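Local coordinates for BLUF domain-containing protein (PDB 6W6Z) that probably acts as a blue-light photoreceptor of the BLUF family and carries a bound flavin mononucleotide, at residues 92-103 with 131-140; 42-50 with 114-125. All coordinates share one frame; numbering follows the deposited sequence.

Both contacts fasten the part of the chain that follows the BLUF sheet back onto that sheet, whose strands 39-45 and 95-98 are neighbours. Backbone hydrogen bonds between Lys95 or Val97 and Leu42 join the two directly, with centres about 13 Å apart. Contact 1 works at the sheet edge and is only partly buried; its chemistry mixes polar bonds (a lysine at a helix end, backbone pairing, a water bridge) with apolar packing. Contact 2 is buried against a sheet face, where a proline and aromatic rings do most of the packing and two hydrogen bonds tie the hairpin to the backbone of Phe115. Arg99, from contact 1, forms a salt bridge with Asp46 of contact 2.

Contact 1: residues 92-103 with 131-140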
loop_
_atom_site.group_PDB
_atom_site.type_symbol
_atom_site.label_atom_id
_atom_site.label_comp_id
_atom_site.label_asym_id
_atom_site.label_seq_id
_atom_site.Cartn_x
_atom_site.Cartn_y
_atom_site.Cartn_z
ATOM N N TRP A 92 -8.877 -7.350 -4.215
ATOM C CA TRP A 92 -7.582 -6.994 -4.867
ATOM C C TRP A 92 -6.386 -7.698 -4.238
ATOM O O TRP A 92 -6.127 -7.507 -3.019
ATOM C CB TRP A 92 -7.349 -5.491 -4.818
ATOM C CG TRP A 92 -8.495 -4.651 -5.282
ATOM C CD1 TRP A 92 -8.696 -4.181 -6.537
ATOM C CD2 TRP A 92 -9.540 -4.079 -4.471
ATOM N NE1 TRP A 92 -9.822 -3.416 -6.580
ATOM C CE2 TRP A 92 -10.346 -3.304 -5.326
ATOM C CE3 TRP A 92 -9.844 -4.111 -3.107
ATOM C CZ2 TRP A 92 -11.477 -2.618 -4.878
ATOM C CZ3 TRP A 92 -10.966 -3.450 -2.659
ATOM C CH2 TRP A 92 -11.772 -2.713 -3.532
ATOM N N SER A 93 -5.591 -8.355 -5.077
ATOM C CA SER A 93 -4.226 -8.844 -4.764
ATOM C C SER A 93 -3.371 -7.668 -4.267
ATOM O O SER A 93 -2.748 -7.799 -3.176
ATOM C CB SER A 93 -3.628 -9.564 -5.932
ATOM O OG SER A 93 -4.341 -10.786 -6.086
ATOM N N MET A 94 -3.472 -6.549 -4.950
ATOM C CA MET A 94 -2.974 -5.240 -4.442
ATOM C C MET A 94 -3.656 -4.095 -5.179
ATOM O O MET A 94 -3.239 -3.780 -6.310
ATOM C CB MET A 94 -1.466 -5.108 -4.629
ATOM C CG MET A 94 -0.902 -3.879 -3.931
ATOM S SD MET A 94 -1.437 -3.612 -2.208
ATOM C CE MET A 94 -1.008 -5.207 -1.510
ATOM N N LYS A 95 -4.643 -3.476 -4.534
ATOM C CA LYS A 95 -5.355 -2.304 -5.068
ATOM C C LYS A 95 -4.345 -1.162 -5.102
ATOM O O LYS A 95 -3.523 -1.080 -4.200
ATOM C CB LYS A 95 -6.559 -1.926 -4.202
ATOM C CG LYS A 95 -7.451 -0.848 -4.779
ATOM C CD LYS A 95 -8.605 -0.482 -3.897
ATOM C CE LYS A 95 -9.644 0.347 -4.605
ATOM N NZ LYS A 95 -10.793 0.643 -3.730
ATOM N N TYR A 96 -4.459 -0.307 -6.089
ATOM C CA TYR A 96 -3.664 0.928 -6.161
ATOM C C TYR A 96 -4.599 2.121 -6.101
ATOM O O TYR A 96 -5.491 2.230 -6.954
ATOM C CB TYR A 96 -2.826 0.945 -7.422
ATOM C CG TYR A 96 -1.900 2.131 -7.475
ATOM C CD1 TYR A 96 -0.999 2.373 -6.447
ATOM C CD2 TYR A 96 -1.946 3.023 -8.504
ATOM C CE1 TYR A 96 -0.132 3.448 -6.476
ATOM C CE2 TYR A 96 -1.072 4.095 -8.565
ATOM C CZ TYR A 96 -0.193 4.334 -7.525
ATOM O OH TYR A 96 0.657 5.405 -7.574
ATOM N N VAL A 97 -4.325 3.027 -5.162
ATOM C CA VAL A 97 -5.081 4.303 -4.996
ATOM C C VAL A 97 -4.109 5.478 -4.924
ATOM O O VAL A 97 -3.128 5.413 -4.183
ATOM C CB VAL A 97 -5.954 4.224 -3.735
ATOM C CG1 VAL A 97 -6.770 5.477 -3.523
ATOM C CG2 VAL A 97 -6.837 3.011 -3.769
ATOM N N GLN A 98 -4.397 6.550 -5.647
ATOM C CA GLN A 98 -3.601 7.792 -5.550
ATOM C C GLN A 98 -4.483 8.863 -4.923
ATOM O O GLN A 98 -5.600 8.563 -4.582
ATOM C CB GLN A 98 -3.050 8.203 -6.918
ATOM C CG GLN A 98 -2.043 7.190 -7.460
ATOM C CD GLN A 98 -1.266 7.696 -8.652
ATOM O OE1 GLN A 98 -0.151 7.228 -8.918
ATOM N NE2 GLN A 98 -1.860 8.634 -9.373
ATOM N N ARG A 99 -3.923 10.051 -4.700
ATOM C CA ARG A 99 -4.641 11.219 -4.141
ATOM C C ARG A 99 -5.925 11.482 -4.942
ATOM O O ARG A 99 -5.901 11.506 -6.203
ATOM C CB ARG A 99 -3.739 12.450 -4.214
ATOM C CG ARG A 99 -3.251 12.983 -2.889
ATOM C CD ARG A 99 -2.262 14.096 -3.146
ATOM N NE ARG A 99 -2.861 15.298 -3.689
ATOM C CZ ARG A 99 -2.182 16.414 -3.914
ATOM N NH1 ARG A 99 -0.879 16.429 -3.685
ATOM N NH2 ARG A 99 -2.786 17.480 -4.417
ATOM N N ASN A 100 -7.025 11.684 -4.234
ATOM C CA ASN A 100 -8.335 12.032 -4.818
ATOM C C ASN A 100 -8.905 13.098 -3.897
ATOM O O ASN A 100 -8.314 13.308 -2.809
ATOM C CB ASN A 100 -9.231 10.803 -4.972
ATOM C CG ASN A 100 -9.670 10.186 -3.658
ATOM O OD1 ASN A 100 -9.801 10.876 -2.643
ATOM N ND2 ASN A 100 -9.948 8.887 -3.685
ATOM N N THR A 101 -10.009 13.726 -4.289
ATOM C CA THR A 101 -10.552 14.857 -3.493
ATOM C C THR A 101 -11.027 14.368 -2.120
ATOM O O THR A 101 -10.871 15.120 -1.182
ATOM C CB THR A 101 -11.574 15.676 -4.297
ATOM O OG1 THR A 101 -12.670 14.846 -4.660
ATOM C CG2 THR A 101 -10.983 16.309 -5.527
ATOM N N ASN A 102 -11.647 13.186 -1.984
ATOM C CA ASN A 102 -12.095 12.705 -0.663
ATOM C C ASN A 102 -10.883 12.624 0.287
ATOM O O ASN A 102 -11.013 12.973 1.457
ATOM C CB ASN A 102 -12.707 11.309 -0.733
ATOM C CG ASN A 102 -14.187 11.283 -0.976
ATOM O OD1 ASN A 102 -14.772 12.283 -1.394
ATOM N ND2 ASN A 102 -14.778 10.119 -0.727
ATOM N N ILE A 103 -9.730 12.151 -0.189
ATOM C CA ILE A 103 -8.553 11.907 0.691
ATOM C C ILE A 103 -7.935 13.263 1.010
ATOM O O ILE A 103 -7.545 13.469 2.137
ATOM C CB ILE A 103 -7.567 10.944 0.012
ATOM C CG1 ILE A 103 -8.154 9.528 -0.020
ATOM C CG2 ILE A 103 -6.205 11.006 0.663
ATOM C CD1 ILE A 103 -7.491 8.607 -1.020
ATOM N N GLU A 131 -11.738 5.100 3.103
ATOM C CA GLU A 131 -11.518 5.940 1.897
ATOM C C GLU A 131 -10.783 5.115 0.845
ATOM O O GLU A 131 -11.121 5.229 -0.339
ATOM C CB GLU A 131 -10.743 7.230 2.196
ATOM C CG GLU A 131 -11.543 8.286 2.939
ATOM C CD GLU A 131 -12.829 8.726 2.254
ATOM O OE1 GLU A 131 -13.869 8.816 2.959
ATOM O OE2 GLU A 131 -12.820 8.910 1.002
ATOM N N LEU A 132 -9.814 4.300 1.252
ATOM C CA LEU A 132 -9.038 3.462 0.283
ATOM C C LEU A 132 -9.936 2.362 -0.285
ATOM O O LEU A 132 -9.771 2.030 -1.473
ATOM C CB LEU A 132 -7.820 2.866 0.971
ATOM C CG LEU A 132 -6.728 3.842 1.417
ATOM C CD1 LEU A 132 -5.520 3.052 1.923
ATOM C CD2 LEU A 132 -6.310 4.774 0.290
ATOM N N LEU A 133 -10.828 1.804 0.524
ATOM C CA LEU A 133 -11.796 0.781 0.071
ATOM C C LEU A 133 -12.757 1.391 -0.969
ATOM O O LEU A 133 -12.991 0.731 -1.984
ATOM C CB LEU A 133 -12.561 0.219 1.266
ATOM C CG LEU A 133 -13.602 -0.845 0.919
ATOM C CD1 LEU A 133 -12.964 -2.056 0.246
ATOM C CD2 LEU A 133 -14.376 -1.289 2.161
ATOM N N ILE A 134 -13.309 2.578 -0.724
ATOM C CA ILE A 134 -14.381 3.144 -1.597
ATOM C C ILE A 134 -13.780 3.852 -2.815
ATOM O O ILE A 134 -14.479 3.934 -3.824
ATOM C CB ILE A 134 -15.368 4.038 -0.821
ATOM C CG1 ILE A 134 -14.760 5.378 -0.392
ATOM C CG2 ILE A 134 -15.961 3.248 0.340
ATOM C CD1 ILE A 134 -15.738 6.306 0.306
ATOM N N ALA A 135 -12.538 4.331 -2.760
ATOM C CA ALA A 135 -11.837 4.953 -3.905
ATOM C C ALA A 135 -11.920 4.069 -5.164
ATOM O O ALA A 135 -11.846 2.815 -5.064
ATOM C CB ALA A 135 -10.392 5.236 -3.534
ATOM N N GLU A 136 -12.082 4.711 -6.328
ATOM C CA GLU A 136 -11.890 4.078 -7.663
ATOM C C GLU A 136 -10.417 3.671 -7.734
ATOM O O GLU A 136 -9.590 4.528 -7.426
ATOM C CB GLU A 136 -12.189 5.077 -8.799
ATOM N N GLN A 137 -10.079 2.441 -8.087
ATOM C CA GLN A 137 -8.657 2.070 -8.266
ATOM C C GLN A 137 -8.029 2.940 -9.364
ATOM O O GLN A 137 -8.695 3.179 -10.420
ATOM C CB GLN A 137 -8.507 0.588 -8.573
ATOM C CG GLN A 137 -7.124 0.224 -9.116
ATOM C CD GLN A 137 -6.926 -1.249 -8.923
ATOM O OE1 GLN A 137 -6.128 -1.676 -8.123
ATOM N NE2 GLN A 137 -7.776 -2.038 -9.569
ATOM N N THR A 138 -6.781 3.382 -9.161
ATOM C CA THR A 138 -5.982 4.086 -10.196
ATOM C C THR A 138 -5.389 3.043 -11.152
ATOM O O THR A 138 -4.561 2.210 -10.706
ATOM C CB THR A 138 -4.907 4.970 -9.556
ATOM O OG1 THR A 138 -5.567 5.884 -8.675
ATOM C CG2 THR A 138 -4.053 5.679 -10.581
ATOM N N LYS A 139 -5.779 3.067 -12.426
ATOM C CA LYS A 139 -5.237 2.113 -13.434
ATOM C C LYS A 139 -3.819 2.540 -13.792
ATOM O O LYS A 139 -3.625 3.765 -13.968
ATOM C CB LYS A 139 -6.107 2.088 -14.697
ATOM N N MET A 140 -2.872 1.599 -13.930
ATOM C CA MET A 140 -1.447 1.943 -14.188
ATOM C C MET A 140 -0.814 1.235 -15.407
ATOM O O MET A 140 0.388 1.535 -15.691
ATOM C CB MET A 140 -0.633 1.633 -12.935
ATOM C CG MET A 140 -0.988 2.606 -11.821
ATOM S SD MET A 140 -0.555 4.326 -12.220
ATOM C CE MET A 140 1.222 4.251 -11.992
HETATM O O HOH W 1 -11.706 7.901 -1.382
#
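Lys95, on the edge strand 95-98 of the BLUF sheet, reaches the C-terminal end of helix 125-134 and hydrogen-bonds to carbonyls there through its ammonium group. CG lies anti to the backbone N (chi1 -172°) and the remaining chain is extended, which carries the charge to the helix. CB and CG pass Gln137, CG lying 3.7 Å from Gln137 OE1. CD sits 3.5 Å above the plane of the Trp92 ring, over its centre, while CE approaches Ala135 O. At the tip, NZ donates to Leu132 O and Ala135 O, each at 2.8 Å; the Leu133 carbonyl is close too, but badly angled for a bond. A cation among these helix-end carbonyls probably suits the negative end of the helix dipole.

Beyond the helix the chain turns along the strand edge. Gln137 OE1 accepts from Tyr96 N at 3.0 Å through an in-plane lone pair, and Thr138 N donates to Tyr96 O at 2.8 Å, so one residue is gripped through both its N-H and its carbonyl. Met140 CG and SD lie obliquely by the Tyr96 ring, a Met-aromatic contact, and Thr138 O meets that ring at its edge. Val97 CG1 packs 3.6 Å from Ala135 CB and also touches Leu132 CD2.

At the start of helix 101-109, Asn100 OD1 caps Ile103 N. Asn102 ND2 donates to the syn lone pair of Glu131 OE2 at 2.9 Å, from which one water bridges to Asn100 ND2 while also donating to Glu131 O.

Contact 2: residues 42-50 with 114-125; sequences LYYADNAFF and TFNPLLLNQQNL. With FMN (flavin mononucleotide), chain B.
Pro117 is wedged against the hairpin of strands 39-45 and 48-54, with CB, CG and CD each meeting a different part of it. CB lies 3.5 Å from Phe50 CB, CG is 3.4 Å from Phe49 O, and CD reaches Ala48 CB at 3.7 Å. CG also touches the edge of the Tyr43 ring, in its plane. Phe50 CE2 extends the apolar patch to Leu125 CD2 at 3.7 Å, the ring being carried there by CG standing anti to the backbone N (chi1 168°).

Two hydrogen bonds fix the segment just before the proline. Tyr43 OH donates to Phe115 O over 3.1 Å, on a lone pair in the carbonyl plane. Phe115 N donates to Asp46 OD2 at 3.0 Å in a nearly straight bond (170°), although it meets the carboxylate from above its plane. Asp46 and Asn47 form the two-residue turn of the hairpin, both with left-handed helical backbone angles, and Ala45 and Ala48 flank it as a hydrogen-bonded pair. The other oxygen of Asp46 makes a salt bridge with Arg99.

In the second shell, Asn116 OD1 takes the N-H of Leu118 at 2.8 Å, an Asx turn around the proline that leads into the 3-10 turn 117-119; Asn116 ND2 is held by Gln10. Asn116 N is buried without a partner in the model.

On the opposite face of the hairpin, Phe49 points away from Pro117 and places its ring face against FMN C7M, 3.8 Å above the ring centre. Phe128 of helix 125-134 meets Tyr43 and Phe50 edge-to-face on the proline side, whereas helix 18-36 packs on Phe49 and Leu42 on the flavin side.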
loop_
_atom_site.group_PDB
_atom_site.type_symbol
_atom_site.label_atom_id
_atom_site.label_comp_id
_atom_site.label_asym_id
_atom_site.label_seq_id
_atom_site.Cartn_x
_atom_site.Cartn_y
_atom_site.Cartn_z
ATOM N N LEU A 42 -2.353 -0.278 -1.782
ATOM C CA LEU A 42 -1.141 0.575 -1.826
ATOM C C LEU A 42 -1.644 1.940 -2.210
ATOM O O LEU A 42 -2.252 2.037 -3.263
ATOM C CB LEU A 42 -0.118 0.051 -2.836
ATOM C CG LEU A 42 1.208 0.818 -2.855
ATOM C CD1 LEU A 42 1.926 0.695 -1.512
ATOM C CD2 LEU A 42 2.114 0.356 -3.980
ATOM N N TYR A 43 -1.371 2.940 -1.377
ATOM C CA TYR A 43 -1.690 4.355 -1.643
ATOM C C TYR A 43 -0.353 5.018 -1.871
ATOM O O TYR A 43 0.586 4.786 -1.100
ATOM C CB TYR A 43 -2.439 4.977 -0.462
ATOM C CG TYR A 43 -2.492 6.488 -0.429
ATOM C CD1 TYR A 43 -3.422 7.192 -1.174
ATOM C CD2 TYR A 43 -1.649 7.212 0.395
ATOM C CE1 TYR A 43 -3.512 8.573 -1.091
ATOM C CE2 TYR A 43 -1.678 8.603 0.437
ATOM C CZ TYR A 43 -2.633 9.285 -0.298
ATOM O OH TYR A 43 -2.714 10.655 -0.249
ATOM N N TYR A 44 -0.274 5.871 -2.871
ATOM C CA TYR A 44 0.929 6.685 -3.140
ATOM C C TYR A 44 0.499 8.131 -3.270
ATOM O O TYR A 44 -0.400 8.402 -4.087
ATOM C CB TYR A 44 1.650 6.242 -4.422
ATOM C CG TYR A 44 2.819 7.143 -4.722
ATOM C CD1 TYR A 44 3.987 7.057 -3.978
ATOM C CD2 TYR A 44 2.696 8.186 -5.625
ATOM C CE1 TYR A 44 5.034 7.945 -4.177
ATOM C CE2 TYR A 44 3.746 9.059 -5.867
ATOM C CZ TYR A 44 4.901 8.970 -5.111
ATOM O OH TYR A 44 5.928 9.856 -5.309
ATOM N N ALA A 45 1.175 9.031 -2.574
ATOM C CA ALA A 45 1.009 10.484 -2.794
ATOM C C ALA A 45 2.172 11.221 -2.155
ATOM O O ALA A 45 2.774 10.699 -1.162
ATOM C CB ALA A 45 -0.292 10.938 -2.186
ATOM N N ASP A 46 2.517 12.381 -2.697
ATOM C CA ASP A 46 3.467 13.292 -2.018
ATOM C C ASP A 46 4.738 12.522 -1.596
ATOM O O ASP A 46 5.220 12.691 -0.448
ATOM C CB ASP A 46 2.735 13.966 -0.847
ATOM C CG ASP A 46 1.782 15.060 -1.284
ATOM O OD1 ASP A 46 1.526 15.128 -2.476
ATOM O OD2 ASP A 46 1.327 15.868 -0.421
ATOM N N ASN A 47 5.315 11.741 -2.507
ATOM C CA ASN A 47 6.599 10.992 -2.329
ATOM C C ASN A 47 6.519 10.048 -1.133
ATOM O O ASN A 47 7.557 9.854 -0.476
ATOM C CB ASN A 47 7.803 11.927 -2.156
ATOM C CG ASN A 47 8.185 12.615 -3.455
ATOM O OD1 ASN A 47 8.026 12.044 -4.538
ATOM N ND2 ASN A 47 8.679 13.840 -3.363
ATOM N N ALA A 48 5.374 9.424 -0.882
ATOM C CA ALA A 48 5.238 8.497 0.262
ATOM C C ALA A 48 4.191 7.441 -0.044
ATOM O O ALA A 48 3.339 7.673 -0.925
ATOM C CB ALA A 48 4.901 9.277 1.518
ATOM N N PHE A 49 4.299 6.315 0.649
ATOM C CA PHE A 49 3.361 5.175 0.518
ATOM C C PHE A 49 2.619 4.925 1.823
ATOM O O PHE A 49 3.099 5.135 2.927
ATOM C CB PHE A 49 4.125 3.912 0.149
ATOM C CG PHE A 49 4.838 3.929 -1.162
ATOM C CD1 PHE A 49 4.134 3.727 -2.357
ATOM C CD2 PHE A 49 6.222 4.075 -1.217
ATOM C CE1 PHE A 49 4.810 3.661 -3.563
ATOM C CE2 PHE A 49 6.881 4.057 -2.440
ATOM C CZ PHE A 49 6.172 3.831 -3.612
ATOM N N PHE A 50 1.467 4.312 1.674
ATOM C CA PHE A 50 0.737 3.664 2.769
ATOM C C PHE A 50 0.352 2.313 2.212
ATOM O O PHE A 50 -0.075 2.297 1.051
ATOM C CB PHE A 50 -0.484 4.460 3.226
ATOM C CG PHE A 50 -1.374 3.649 4.145
ATOM C CD1 PHE A 50 -2.271 2.707 3.647
ATOM C CD2 PHE A 50 -1.210 3.732 5.517
ATOM C CE1 PHE A 50 -3.038 1.928 4.501
ATOM C CE2 PHE A 50 -1.998 2.966 6.378
ATOM C CZ PHE A 50 -2.884 2.044 5.871
ATOM N N THR A 114 -0.189 18.537 3.826
ATOM C CA THR A 114 0.308 17.563 2.820
ATOM C C THR A 114 -0.499 16.273 2.940
ATOM O O THR A 114 -1.237 16.109 3.884
ATOM C CB THR A 114 1.817 17.331 2.930
ATOM O OG1 THR A 114 2.114 16.693 4.179
ATOM C CG2 THR A 114 2.596 18.624 2.805
ATOM N N PHE A 115 -0.394 15.402 1.956
ATOM C CA PHE A 115 -1.196 14.164 1.868
ATOM C C PHE A 115 -0.280 12.956 2.068
ATOM O O PHE A 115 -0.576 11.832 1.599
ATOM C CB PHE A 115 -1.901 14.269 0.525
ATOM C CG PHE A 115 -2.552 15.613 0.385
ATOM C CD1 PHE A 115 -3.682 15.893 1.140
ATOM C CD2 PHE A 115 -2.006 16.610 -0.406
ATOM C CE1 PHE A 115 -4.307 17.124 1.043
ATOM C CE2 PHE A 115 -2.619 17.841 -0.484
ATOM C CZ PHE A 115 -3.764 18.097 0.250
ATOM N N ASN A 116 0.799 13.198 2.779
ATOM C CA ASN A 116 1.835 12.182 3.088
ATOM C C ASN A 116 1.278 11.304 4.198
ATOM O O ASN A 116 1.004 11.773 5.294
ATOM C CB ASN A 116 3.150 12.856 3.473
ATOM C CG ASN A 116 4.291 11.900 3.748
ATOM O OD1 ASN A 116 4.100 10.801 4.281
ATOM N ND2 ASN A 116 5.490 12.329 3.379
ATOM N N PRO A 117 1.094 9.994 3.937
ATOM C CA PRO A 117 0.517 9.108 4.933
ATOM C C PRO A 117 1.399 8.865 6.165
ATOM O O PRO A 117 0.905 8.374 7.149
ATOM C CB PRO A 117 0.247 7.785 4.189
ATOM C CG PRO A 117 1.016 7.884 2.902
ATOM C CD PRO A 117 1.382 9.330 2.667
ATOM N N LEU A 118 2.671 9.277 6.155
ATOM C CA LEU A 118 3.481 9.215 7.396
ATOM C C LEU A 118 2.864 10.097 8.496
ATOM O O LEU A 118 3.234 9.882 9.668
ATOM C CB LEU A 118 4.923 9.621 7.081
ATOM C CG LEU A 118 5.731 8.574 6.325
ATOM C CD1 LEU A 118 6.993 9.181 5.722
ATOM C CD2 LEU A 118 6.083 7.427 7.238
ATOM N N LEU A 119 2.000 11.060 8.145
ATOM C CA LEU A 119 1.294 11.951 9.106
ATOM C C LEU A 119 0.127 11.215 9.780
ATOM O O LEU A 119 -0.454 11.809 10.697
ATOM C CB LEU A 119 0.711 13.157 8.360
ATOM C CG LEU A 119 1.695 14.056 7.616
ATOM C CD1 LEU A 119 0.943 14.993 6.682
ATOM C CD2 LEU A 119 2.554 14.837 8.583
ATOM N N LEU A 120 -0.282 10.039 9.313
ATOM C CA LEU A 120 -1.463 9.327 9.895
ATOM C C LEU A 120 -1.090 8.656 11.226
ATOM O O LEU A 120 0.066 8.176 11.370
ATOM C CB LEU A 120 -1.971 8.267 8.912
ATOM C CG LEU A 120 -2.596 8.749 7.603
ATOM C CD1 LEU A 120 -2.897 7.548 6.724
ATOM C CD2 LEU A 120 -3.848 9.577 7.838
ATOM N N ASN A 121 -2.043 8.592 12.166
ATOM C CA ASN A 121 -1.929 7.768 13.397
ATOM C C ASN A 121 -2.904 6.589 13.269
ATOM O O ASN A 121 -3.689 6.540 12.311
ATOM C CB ASN A 121 -2.090 8.625 14.658
ATOM C CG ASN A 121 -3.481 9.208 14.840
ATOM O OD1 ASN A 121 -4.483 8.507 14.626
ATOM N ND2 ASN A 121 -3.557 10.479 15.234
ATOM N N GLN A 122 -2.847 5.648 14.199
ATOM C CA GLN A 122 -3.646 4.400 14.128
ATOM C C GLN A 122 -5.151 4.717 14.162
ATOM O O GLN A 122 -5.932 4.003 13.497
ATOM C CB GLN A 122 -3.237 3.458 15.245
ATOM C CG GLN A 122 -1.827 2.909 15.080
ATOM C CD GLN A 122 -0.756 3.772 15.700
ATOM O OE1 GLN A 122 -0.968 4.951 16.014
ATOM N NE2 GLN A 122 0.426 3.190 15.823
ATOM N N GLN A 123 -5.559 5.754 14.885
ATOM C CA GLN A 123 -6.994 6.131 14.977
ATOM C C GLN A 123 -7.491 6.612 13.607
ATOM O O GLN A 123 -8.652 6.346 13.273
ATOM C CB GLN A 123 -7.225 7.192 16.048
ATOM C CG GLN A 123 -6.927 6.704 17.458
ATOM C CD GLN A 123 -7.970 5.740 17.996
ATOM O OE1 GLN A 123 -9.057 5.576 17.444
ATOM N NE2 GLN A 123 -7.655 5.117 19.119
ATOM N N ASN A 124 -6.656 7.280 12.825
ATOM C CA ASN A 124 -7.046 7.788 11.481
ATOM C C ASN A 124 -7.412 6.656 10.519
ATOM O O ASN A 124 -8.092 6.958 9.482
ATOM C CB ASN A 124 -5.945 8.627 10.846
ATOM C CG ASN A 124 -5.593 9.850 11.650
ATOM O OD1 ASN A 124 -4.424 10.219 11.705
ATOM N ND2 ASN A 124 -6.605 10.502 12.212
ATOM N N LEU A 125 -6.912 5.432 10.761
ATOM C CA LEU A 125 -7.067 4.259 9.851
ATOM C C LEU A 125 -8.526 3.817 9.748
ATOM O O LEU A 125 -8.882 3.316 8.666
ATOM C CB LEU A 125 -6.175 3.100 10.323
ATOM C CG LEU A 125 -4.680 3.412 10.373
ATOM C CD1 LEU A 125 -3.877 2.141 10.596
ATOM C CD2 LEU A 125 -4.199 4.133 9.113
HETATM N N1 FMN B . 5.879 -7.307 -3.054
HETATM C C2 FMN B . 4.868 -8.185 -2.935
HETATM O O2 FMN B . 5.104 -9.398 -3.235
HETATM N N3 FMN B . 3.681 -7.840 -2.391
HETATM C C4 FMN B . 3.396 -6.587 -2.004
HETATM O O4 FMN B . 2.305 -6.260 -1.543
HETATM C C4A FMN B . 4.425 -5.568 -2.165
HETATM N N5 FMN B . 4.243 -4.306 -1.836
HETATM C C5A FMN B . 5.287 -3.447 -1.957
HETATM C C6 FMN B . 5.070 -2.132 -1.614
HETATM C C7 FMN B . 6.101 -1.211 -1.682
HETATM C C7M FMN B . 5.793 0.206 -1.309
HETATM C C8 FMN B . 7.403 -1.570 -2.271
HETATM C C8M FMN B . 8.477 -0.496 -2.372
HETATM C C9 FMN B . 7.615 -2.895 -2.610
HETATM C C9A FMN B . 6.585 -3.823 -2.508
HETATM N N10 FMN B . 6.743 -5.146 -2.903
HETATM C C10 FMN B . 5.696 -6.025 -2.714
HETATM C "C1'" FMN B . 8.015 -5.673 -3.504
HETATM C "C2'" FMN B . 8.963 -6.389 -2.569
HETATM O "O2'" FMN B . 9.628 -5.410 -1.754
HETATM C "C3'" FMN B . 9.999 -7.149 -3.438
HETATM O "O3'" FMN B . 10.513 -6.324 -4.491
HETATM C "C4'" FMN B . 9.415 -8.342 -4.168
HETATM O "O4'" FMN B . 8.752 -9.212 -3.221
HETATM C "C5'" FMN B . 10.532 -9.150 -4.873
HETATM O "O5'" FMN B . 11.500 -9.709 -3.960
HETATM P P FMN B . 12.739 -10.686 -4.434
HETATM O O1P FMN B . 13.888 -9.712 -4.626
HETATM O O2P FMN B . 12.861 -11.624 -3.246
HETATM O O3P FMN B . 12.325 -11.360 -5.729
#